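Local coordinates for protein bacteriorhodopsin (Nanosalina sp., PDB 6EYU) that probably pumps protons inward across the cell membrane, using light absorbed by its covalently bound retinal, at residues L166-V180 with A204-Y216. Residues are numbered along the deposited sequence; the frame is centred on the assembly and turned at random.
With RET (retinal), chain D; MUN ([(2~{S})-2,3-bis(oxidanyl)propyl] (~{E})-undec-2-enoate), chain S.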
ATOM      1  N   LEU A 166      16.908  21.081   5.777  1.00 56.85           N
ATOM      2  CA  LEU A 166      16.434  19.705   5.876  1.00 61.56           C
ATOM      3  C   LEU A 166      16.714  18.947   4.584  1.00 59.02           C
ATOM      4  O   LEU A 166      17.211  17.820   4.609  1.00 61.61           O
ATOM      5  CB  LEU A 166      14.935  19.680   6.179  1.00 69.76           C
ATOM      6  CG  LEU A 166      14.550  19.976   7.630  1.00 71.90           C
ATOM      7  CD1 LEU A 166      13.111  20.460   7.711  1.00 76.56           C
ATOM      8  CD2 LEU A 166      14.756  18.746   8.500  1.00 72.85           C
ATOM      9  N   ALA A 167      16.372  19.560   3.456  1.00 55.81           N
ATOM     10  CA  ALA A 167      16.545  18.924   2.156  1.00 55.38           C
ATOM     11  C   ALA A 167      18.000  18.518   1.949  1.00 57.12           C
ATOM     12  O   ALA A 167      18.286  17.412   1.490  1.00 62.07           O
ATOM     13  CB  ALA A 167      16.094  19.862   1.047  1.00 57.12           C
ATOM     14  N   GLY A 168      18.917  19.386   2.365  1.00 55.28           N
ATOM     15  CA  GLY A 168      20.338  19.061   2.358  1.00 56.29           C
ATOM     16  C   GLY A 168      20.658  17.893   3.271  1.00 56.72           C
ATOM     17  O   GLY A 168      21.239  16.897   2.842  1.00 57.05           O
ATOM     18  N   TYR A 169      20.379  18.070   4.558  1.00 59.91           N
ATOM     19  CA  TYR A 169      20.514  16.996   5.534  1.00 63.74           C
ATOM     20  C   TYR A 169      20.106  15.648   4.943  1.00 66.64           C
ATOM     21  O   TYR A 169      20.887  14.696   4.955  1.00 69.48           O
ATOM     22  CB  TYR A 169      19.666  17.308   6.770  1.00 66.76           C
ATOM     23  CG  TYR A 169      19.868  16.347   7.919  1.00 66.03           C
ATOM     24  CD1 TYR A 169      20.865  16.570   8.860  1.00 63.94           C
ATOM     25  CD2 TYR A 169      18.922  15.369   8.195  1.00 64.33           C
ATOM     26  CE1 TYR A 169      20.963  15.791   9.997  1.00 67.90           C
ATOM     27  CE2 TYR A 169      19.030  14.564   9.313  1.00 65.35           C
ATOM     28  CZ  TYR A 169      20.057  14.774  10.206  1.00 68.70           C
ATOM     29  OH  TYR A 169      20.175  13.968  11.315  1.00 65.30           O
ATOM     30  N   ILE A 170      18.867  15.556   4.469  1.00 70.70           N
ATOM     31  CA  ILE A 170      18.273  14.266   4.131  1.00 69.83           C
ATOM     32  C   ILE A 170      18.797  13.757   2.791  1.00 65.62           C
ATOM     33  O   ILE A 170      19.068  12.566   2.635  1.00 72.15           O
ATOM     34  CB  ILE A 170      16.735  14.349   4.070  1.00 78.05           C
ATOM     35  CG1 ILE A 170      16.111  13.289   4.982  1.00 87.34           C
ATOM     36  CG2 ILE A 170      16.247  14.156   2.643  1.00 83.56           C
ATOM     37  CD1 ILE A 170      16.382  13.514   6.453  1.00 89.07           C
ATOM     38  N   GLY A 171      19.043  14.679   1.867  1.00 58.71           N
ATOM     39  CA  GLY A 171      19.677  14.342   0.597  1.00 61.22           C
ATOM     40  C   GLY A 171      20.999  13.626   0.792  1.00 64.95           C
ATOM     41  O   GLY A 171      21.186  12.506   0.315  1.00 65.35           O
ATOM     42  N   ILE A 172      21.928  14.287   1.473  1.00 67.32           N
ATOM     43  CA  ILE A 172      23.248  13.720   1.720  1.00 68.48           C
ATOM     44  C   ILE A 172      23.139  12.330   2.339  1.00 65.66           C
ATOM     45  O   ILE A 172      23.818  11.397   1.913  1.00 73.08           O
ATOM     46  CB  ILE A 172      24.075  14.621   2.657  1.00 72.78           C
ATOM     47  CG1 ILE A 172      24.892  15.626   1.841  1.00 84.21           C
ATOM     48  CG2 ILE A 172      24.996  13.780   3.528  1.00 72.48           C
ATOM     49  CD1 ILE A 172      24.165  16.927   1.577  1.00 95.63           C
ATOM     50  N   PHE A 173      22.282  12.199   3.346  1.00 64.07           N
ATOM     51  CA  PHE A 173      22.190  10.961   4.113  1.00 64.05           C
ATOM     52  C   PHE A 173      21.609   9.837   3.261  1.00 63.89           C
ATOM     53  O   PHE A 173      21.999   8.678   3.401  1.00 67.45           O
ATOM     54  CB  PHE A 173      21.330  11.167   5.362  1.00 68.75           C
ATOM     55  CG  PHE A 173      22.121  11.502   6.594  1.00 65.04           C
ATOM     56  CD1 PHE A 173      22.940  10.555   7.187  1.00 64.74           C
ATOM     57  CD2 PHE A 173      22.073  12.774   7.139  1.00 65.82           C
ATOM     58  CE1 PHE A 173      23.696  10.871   8.300  1.00 67.21           C
ATOM     59  CE2 PHE A 173      22.823  13.095   8.256  1.00 62.07           C
ATOM     60  CZ  PHE A 173      23.637  12.142   8.835  1.00 63.60           C
ATOM     61  N   PHE A 174      20.705  10.191   2.353  1.00 62.27           N
ATOM     62  CA  PHE A 174      20.035   9.198   1.519  1.00 62.33           C
ATOM     63  C   PHE A 174      21.024   8.543   0.560  1.00 63.60           C
ATOM     64  O   PHE A 174      20.873   7.375   0.204  1.00 68.91           O
ATOM     65  CB  PHE A 174      18.894   9.844   0.732  1.00 60.05           C
ATOM     66  CG  PHE A 174      17.559   9.754   1.417  1.00 60.03           C
ATOM     67  CD1 PHE A 174      17.469   9.840   2.796  1.00 61.66           C
ATOM     68  CD2 PHE A 174      16.402   9.537   0.687  1.00 64.38           C
ATOM     69  CE1 PHE A 174      16.244   9.763   3.431  1.00 63.48           C
ATOM     70  CE2 PHE A 174      15.174   9.459   1.315  1.00 62.85           C
ATOM     71  CZ  PHE A 174      15.094   9.574   2.689  1.00 63.04           C
ATOM     72  N   LEU A 175      22.089   9.267   0.230  1.00 62.36           N
ATOM     73  CA  LEU A 175      23.069   8.786  -0.736  1.00 66.65           C
ATOM     74  C   LEU A 175      24.016   7.777  -0.096  1.00 65.65           C
ATOM     75  O   LEU A 175      24.632   6.967  -0.788  1.00 65.21           O
ATOM     76  CB  LEU A 175      23.867   9.956  -1.311  1.00 65.92           C
ATOM     77  CG  LEU A 175      23.035  11.001  -2.055  1.00 68.63           C
ATOM     78  CD1 LEU A 175      23.810  12.303  -2.196  1.00 74.70           C
ATOM     79  CD2 LEU A 175      22.609  10.475  -3.417  1.00 66.41           C
ATOM     80  N   SER A 176      24.132   7.833   1.226  1.00 62.82           N
ATOM     81  CA  SER A 176      25.065   6.973   1.944  1.00 68.13           C
ATOM     82  C   SER A 176      24.616   5.517   1.882  1.00 66.69           C
ATOM     83  O   SER A 176      25.439   4.603   1.943  1.00 69.83           O
ATOM     84  CB  SER A 176      25.190   7.421   3.402  1.00 70.08           C
ATOM     85  OG  SER A 176      23.989   7.180   4.114  1.00 72.01           O
ATOM     86  N   TYR A 177      23.320   5.308   1.666  1.00 65.75           N
ATOM     87  CA  TYR A 177      22.715   3.996   1.868  1.00 63.06           C
ATOM     88  C   TYR A 177      23.058   3.047   0.724  1.00 59.08           C
ATOM     89  O   TYR A 177      23.496   1.921   0.959  1.00 57.85           O
ATOM     90  CB  TYR A 177      21.196   4.120   2.005  1.00 63.51           C
ATOM     91  CG  TYR A 177      20.743   4.604   3.364  1.00 60.64           C
ATOM     92  CD1 TYR A 177      20.496   3.709   4.396  1.00 67.51           C
ATOM     93  CD2 TYR A 177      20.561   5.957   3.614  1.00 61.61           C
ATOM     94  CE1 TYR A 177      20.093   4.149   5.643  1.00 75.78           C
ATOM     95  CE2 TYR A 177      20.149   6.406   4.855  1.00 68.23           C
ATOM     96  CZ  TYR A 177      19.931   5.499   5.869  1.00 72.76           C
ATOM     97  OH  TYR A 177      19.522   5.942   7.107  1.00 72.44           O
ATOM     98  N   PRO A 178      22.863   3.501  -0.524  1.00 58.02           N
ATOM     99  CA  PRO A 178      23.287   2.704  -1.673  1.00 58.51           C
ATOM    100  C   PRO A 178      24.793   2.466  -1.690  1.00 58.46           C
ATOM    101  O   PRO A 178      25.257   1.486  -2.271  1.00 57.38           O
ATOM    102  CB  PRO A 178      22.861   3.553  -2.880  1.00 58.34           C
ATOM    103  CG  PRO A 178      22.598   4.920  -2.346  1.00 56.90           C
ATOM    104  CD  PRO A 178      22.162   4.731  -0.926  1.00 59.14           C
ATOM    105  N   THR A 179      25.530   3.286  -0.947  1.00 60.62           N
ATOM    106  CA  THR A 179      26.973   3.116  -0.826  1.00 64.05           C
ATOM    107  C   THR A 179      27.309   1.982   0.136  1.00 64.13           C
ATOM    108  O   THR A 179      28.028   1.048  -0.221  1.00 66.53           O
ATOM    109  CB  THR A 179      27.652   4.407  -0.333  1.00 65.16           C
ATOM    110  OG1 THR A 179      27.273   5.503  -1.175  1.00 66.57           O
ATOM    111  CG2 THR A 179      29.165   4.255  -0.352  1.00 61.86           C
ATOM    112  N   VAL A 180      26.768   2.051   1.349  1.00 60.69           N
ATOM    113  CA  VAL A 180      26.988   1.003   2.341  1.00 64.56           C
ATOM    114  C   VAL A 180      26.437  -0.330   1.847  1.00 62.06           C
ATOM    115  O   VAL A 180      27.084  -1.369   1.986  1.00 63.92           O
ATOM    116  CB  VAL A 180      26.325   1.348   3.689  1.00 69.30           C
ATOM    117  CG1 VAL A 180      25.018   2.094   3.467  1.00 75.07           C
ATOM    118  CG2 VAL A 180      26.094   0.084   4.503  1.00 73.45           C
ATOM    119  N   ALA A 204      26.133   0.251  10.647  1.00 63.41           N
ATOM    120  CA  ALA A 204      25.965   1.400   9.764  1.00 61.31           C
ATOM    121  C   ALA A 204      24.486   1.645   9.483  1.00 60.02           C
ATOM    122  O   ALA A 204      24.035   2.789   9.432  1.00 61.98           O
ATOM    123  CB  ALA A 204      26.719   1.178   8.462  1.00 57.97           C
ATOM    124  N   LEU A 205      23.745   0.563   9.271  1.00 58.41           N
ATOM    125  CA  LEU A 205      22.321   0.654   8.967  1.00 58.67           C
ATOM    126  C   LEU A 205      21.497   0.714  10.250  1.00 66.33           C
ATOM    127  O   LEU A 205      20.279   0.540  10.222  1.00 73.63           O
ATOM    128  CB  LEU A 205      21.882  -0.549   8.130  1.00 58.32           C
ATOM    129  CG  LEU A 205      21.868  -0.354   6.612  1.00 58.68           C
ATOM    130  CD1 LEU A 205      22.809   0.766   6.195  1.00 58.56           C
ATOM    131  CD2 LEU A 205      22.233  -1.652   5.908  1.00 56.76           C
ATOM    132  N   VAL A 206      22.173   0.912  11.377  1.00 62.70           N
ATOM    133  CA  VAL A 206      21.511   1.382  12.589  1.00 62.69           C
ATOM    134  C   VAL A 206      21.784   2.866  12.807  1.00 60.72           C
ATOM    135  O   VAL A 206      20.866   3.642  13.071  1.00 59.24           O
ATOM    136  CB  VAL A 206      21.985   0.601  13.830  1.00 66.33           C
ATOM    137  CG1 VAL A 206      21.618   1.352  15.101  1.00 64.72           C
ATOM    138  CG2 VAL A 206      21.384  -0.796  13.839  1.00 70.92           C
ATOM    139  N   VAL A 207      23.047   3.260  12.669  1.00 62.52           N
ATOM    140  CA  VAL A 207      23.466   4.607  13.033  1.00 62.85           C
ATOM    141  C   VAL A 207      22.981   5.628  12.007  1.00 60.54           C
ATOM    142  O   VAL A 207      22.615   6.748  12.363  1.00 60.39           O
ATOM    143  CB  VAL A 207      24.997   4.710  13.154  1.00 67.68           C
ATOM    144  CG1 VAL A 207      25.652   4.540  11.791  1.00 78.22           C
ATOM    145  CG2 VAL A 207      25.390   6.039  13.780  1.00 64.31           C
ATOM    146  N   LEU A 208      22.954   5.229  10.740  1.00 61.77           N
ATOM    147  CA  LEU A 208      22.543   6.131   9.670  1.00 63.06           C
ATOM    148  C   LEU A 208      21.041   6.395   9.730  1.00 59.20           C
ATOM    149  O   LEU A 208      20.596   7.522   9.516  1.00 57.08           O
ATOM    150  CB  LEU A 208      22.919   5.552   8.304  1.00 67.34           C
ATOM    151  CG  LEU A 208      24.399   5.664   7.930  1.00 70.18           C
ATOM    152  CD1 LEU A 208      24.705   4.840   6.689  1.00 69.52           C
ATOM    153  CD2 LEU A 208      24.793   7.118   7.721  1.00 72.91           C
ATOM    154  N   PRO A 209      20.254   5.350  10.031  1.00 62.55           N
ATOM    155  CA  PRO A 209      18.820   5.560  10.205  1.00 60.77           C
ATOM    156  C   PRO A 209      18.475   6.349  11.465  1.00 60.48           C
ATOM    157  O   PRO A 209      17.476   7.069  11.484  1.00 57.01           O
ATOM    158  CB  PRO A 209      18.272   4.137  10.296  1.00 60.87           C
ATOM    159  CG  PRO A 209      19.212   3.330   9.470  1.00 65.48           C
ATOM    160  CD  PRO A 209      20.565   3.959   9.655  1.00 65.91           C
ATOM    161  N   PHE A 210      19.300   6.228  12.499  1.00 65.50           N
ATOM    162  CA  PHE A 210      19.136   7.043  13.697  1.00 63.25           C
ATOM    163  C   PHE A 210      19.100   8.522  13.329  1.00 62.95           C
ATOM    164  O   PHE A 210      18.267   9.275  13.834  1.00 58.74           O
ATOM    165  CB  PHE A 210      20.272   6.782  14.688  1.00 65.59           C
ATOM    166  CG  PHE A 210      20.150   7.566  15.965  1.00 65.70           C
ATOM    167  CD1 PHE A 210      19.204   7.221  16.916  1.00 62.51           C
ATOM    168  CD2 PHE A 210      20.881   8.729  16.148  1.00 67.74           C
ATOM    169  CE1 PHE A 210      19.028   7.989  18.052  1.00 66.30           C
ATOM    170  CE2 PHE A 210      20.724   9.490  17.291  1.00 68.73           C
ATOM    171  CZ  PHE A 210      19.796   9.120  18.244  1.00 69.38           C
ATOM    172  N   PHE A 211      19.943   8.911  12.377  1.00 67.47           N
ATOM    173  CA  PHE A 211      20.071  10.314  12.004  1.00 63.33           C
ATOM    174  C   PHE A 211      18.975  10.730  11.027  1.00 61.95           C
ATOM    175  O   PHE A 211      18.621  11.908  10.947  1.00 65.86           O
ATOM    176  CB  PHE A 211      21.450  10.581  11.396  1.00 64.25           C
ATOM    177  CG  PHE A 211      22.533  10.781  12.418  1.00 64.76           C
ATOM    178  CD1 PHE A 211      22.690  12.008  13.044  1.00 66.52           C
ATOM    179  CD2 PHE A 211      23.277   9.705  12.874  1.00 65.75           C
ATOM    180  CE1 PHE A 211      23.607  12.170  14.065  1.00 64.30           C
ATOM    181  CE2 PHE A 211      24.211   9.865  13.880  1.00 67.71           C
ATOM    182  CZ  PHE A 211      24.374  11.099  14.478  1.00 66.89           C
ATOM    183  N   CYS A 212      18.368   9.751  10.362  1.00 61.52           N
ATOM    184  CA  CYS A 212      17.396  10.036   9.308  1.00 65.18           C
ATOM    185  C   CYS A 212      15.960   9.932   9.821  1.00 68.67           C
ATOM    186  O   CYS A 212      15.015  10.301   9.124  1.00 64.77           O
ATOM    187  CB  CYS A 212      17.593   9.083   8.128  1.00 65.46           C
ATOM    188  SG  CYS A 212      19.209   9.216   7.328  1.00 73.81           S
ATOM    189  N   LYS A 213      15.802   9.379  11.019  1.00 67.75           N
ATOM    190  CA  LYS A 213      14.485   9.184  11.617  1.00 63.64           C
ATOM    191  C   LYS A 213      14.409   9.881  12.981  1.00 60.02           C
ATOM    192  O   LYS A 213      13.752  10.912  13.123  1.00 53.89           O
ATOM    193  CB  LYS A 213      14.195   7.688  11.762  1.00 66.86           C
ATOM    194  CG  LYS A 213      14.112   7.026  10.384  1.00 69.05           C
ATOM    195  CD  LYS A 213      13.817   5.529  10.494  1.00 63.07           C
ATOM    196  CE  LYS A 213      13.704   4.895   9.105  1.00 67.20           C
ATOM    197  NZ  LYS A 213      15.047   4.589   8.591  1.00 69.47           N
ATOM    198  N   GLN A 214      15.089   9.317  13.975  1.00 61.41           N
ATOM    199  CA  GLN A 214      15.015   9.832  15.339  1.00 65.69           C
ATOM    200  C   GLN A 214      15.425  11.301  15.383  1.00 63.07           C
ATOM    201  O   GLN A 214      14.648  12.161  15.798  1.00 63.20           O
ATOM    202  CB  GLN A 214      15.912   9.013  16.271  1.00 67.70           C
ATOM    203  CG  GLN A 214      15.221   7.813  16.898  1.00 72.30           C
ATOM    204  CD  GLN A 214      15.629   6.502  16.252  1.00 76.23           C
ATOM    205  OE1 GLN A 214      15.977   5.542  16.938  1.00 82.62           O
ATOM    206  NE2 GLN A 214      15.558   6.449  14.928  1.00 71.39           N
ATOM    207  N   VAL A 215      16.629  11.587  14.897  1.00 64.81           N
ATOM    208  CA  VAL A 215      17.155  12.948  14.900  1.00 66.73           C
ATOM    209  C   VAL A 215      16.330  13.847  13.984  1.00 65.64           C
ATOM    210  O   VAL A 215      16.065  15.004  14.310  1.00 67.13           O
ATOM    211  CB  VAL A 215      18.622  12.978  14.433  1.00 72.48           C
ATOM    212  CG1 VAL A 215      19.109  14.413  14.301  1.00 74.89           C
ATOM    213  CG2 VAL A 215      19.501  12.195  15.396  1.00 70.32           C
ATOM    214  N   TYR A 216      15.911  13.299  12.848  1.00 58.30           N
ATOM    215  CA  TYR A 216      15.328  14.101  11.778  1.00 56.42           C
ATOM    216  C   TYR A 216      13.960  14.633  12.191  1.00 54.42           C
ATOM    217  O   TYR A 216      13.614  15.777  11.896  1.00 59.94           O
ATOM    218  CB  TYR A 216      15.198  13.263  10.504  1.00 59.67           C
ATOM    219  CG  TYR A 216      14.248  13.841   9.479  1.00 57.22           C
ATOM    220  CD1 TYR A 216      14.573  14.998   8.783  1.00 59.35           C
ATOM    221  CD2 TYR A 216      13.134  13.123   9.063  1.00 57.02           C
ATOM    222  CE1 TYR A 216      13.768  15.472   7.766  1.00 62.98           C
ATOM    223  CE2 TYR A 216      12.323  13.587   8.044  1.00 60.32           C
ATOM    224  CZ  TYR A 216      12.641  14.764   7.402  1.00 61.03           C
ATOM    225  OH  TYR A 216      11.827  15.240   6.401  1.00 65.77           O
TER
HETATM  226  C1  RET D 301      18.745   0.685  -1.701  1.00 64.32           C
HETATM  227  C2  RET D 301      18.650  -0.339  -2.837  1.00 66.50           C
HETATM  228  C3  RET D 301      19.710  -0.089  -3.909  1.00 67.46           C
HETATM  229  C4  RET D 301      19.455   1.246  -4.601  1.00 67.24           C
HETATM  230  C5  RET D 301      19.139   2.335  -3.576  1.00 63.55           C
HETATM  231  C6  RET D 301      18.837   2.109  -2.267  1.00 66.60           C
HETATM  232  C7  RET D 301      18.597   3.238  -1.389  1.00 64.69           C
HETATM  233  C8  RET D 301      18.245   3.048  -0.087  1.00 65.36           C
HETATM  234  C9  RET D 301      17.910   4.188   0.729  1.00 63.83           C
HETATM  235  C10 RET D 301      17.589   4.036   2.074  1.00 62.39           C
HETATM  236  C11 RET D 301      17.325   5.090   2.975  1.00 61.23           C
HETATM  237  C12 RET D 301      16.954   4.586   4.218  1.00 57.15           C
HETATM  238  C13 RET D 301      16.497   5.350   5.315  1.00 60.26           C
HETATM  239  C14 RET D 301      16.138   4.717   6.512  1.00 65.50           C
HETATM  240  C15 RET D 301      15.575   5.326   7.629  1.00 68.99           C
HETATM  241  C16 RET D 301      17.489   0.609  -0.831  1.00 67.08           C
HETATM  242  C17 RET D 301      19.990   0.421  -0.852  1.00 61.41           C
HETATM  243  C18 RET D 301      19.193   3.788  -4.052  1.00 59.91           C
HETATM  244  C19 RET D 301      17.951   5.590   0.118  1.00 67.31           C
HETATM  245  C20 RET D 301      16.421   6.874   5.204  1.00 58.25           C
HETATM  246  CAR MUN S 316      27.580   9.378  10.779  1.00 88.45           C
HETATM  247  CAQ MUN S 316      28.635   8.407  11.309  1.00 92.50           C
HETATM  248  CAP MUN S 316      28.640   7.138  10.453  1.00 86.46           C
HETATM  249  CAO MUN S 316      28.898   5.931  11.356  1.00 81.94           C
HETATM  250  CAN MUN S 316      29.308   4.727  10.507  1.00 70.95           C
HETATM  251  CAM MUN S 316      29.084   3.447  11.316  1.00 71.05           C
HETATM  252  CAK MUN S 316      30.419   2.730  11.528  1.00 74.30           C
HETATM  253  CAH MUN S 316      30.422   1.433  10.717  1.00 84.62           C
HETATM  254  CAF MUN S 316      31.854   0.905  10.570  1.00100.23           C
HETATM  255  CAC MUN S 316      32.537   1.184   9.219  1.00114.50           C
HETATM  256  CAA MUN S 316      33.954   0.628   8.993  1.00126.62           C
HETATM  257  OAD MUN S 316      34.681   0.371   9.952  1.00116.77           O
HETATM  258  OAB MUN S 316      34.388   0.662   7.704  1.00137.80           O
HETATM  259  CAE MUN S 316      35.817   0.765   7.689  1.00139.82           C
HETATM  260  CAG MUN S 316      36.421  -0.518   7.114  1.00139.28           C
HETATM  261  OAJ MUN S 316      35.422  -1.540   7.076  1.00112.72           O
HETATM  262  CAI MUN S 316      36.932  -0.251   5.697  1.00140.06           C
HETATM  263  OAL MUN S 316      38.240  -0.810   5.549  1.00111.73           O
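Tyr177 sits as a knob among Leu205, Leu208, Pro209 and Cys212, on the side of this helix pair that borders the retinal. One ring face lies flat over the polyene, with RET C11 3.3 Å from the ring plane and over its centre. CG stands anti to the carbonyl carbon (chi1 -78°), which turns the ring between the chromophore and helix 198-230. The Cys212 sulfur meets the ring at its edge, with SG 3.9 Å from Tyr177 CE2. Pro209 CG borders the ring's edge on the CE1 side. Leu208 fills the reciprocal hole among Phe173, Ser176, Tyr177 and Val180. Farther along, Ile170 CD1 lies over one face of the Tyr216 ring in a CH-pi contact, 3.6 Å from its centroid, while Tyr216 OH bonds to Ile84 O.

The side away from retinal is looser. The Phe173 and Phe211 rings are nearly parallel, at 6°, but slid apart so that they barely overlap, with centroids 5.8 Å apart. Both are partly exposed, and a lipid-like chain lies along Val207 nearby. Here a cross-helix hydrogen bond forms: Tyr169 OH donates to Phe211 O at 2.6 Å, tilted 26° from the carbonyl plane. That carbonyl lies in the wider pi-type turn at 210-214.

The two helices run antiparallel in the seven-helix rhodopsin fold, and Lys213 NZ is bonded covalently to RET C15. An alanine in place of Tyr177 would probably open a gap beside the polyene and leave the retinal freer to shift. The chemistry is mostly apolar and aromatic, consistent with a pocket wall on the retinal side that shapes the space round a chromophore already held covalently by Lys213.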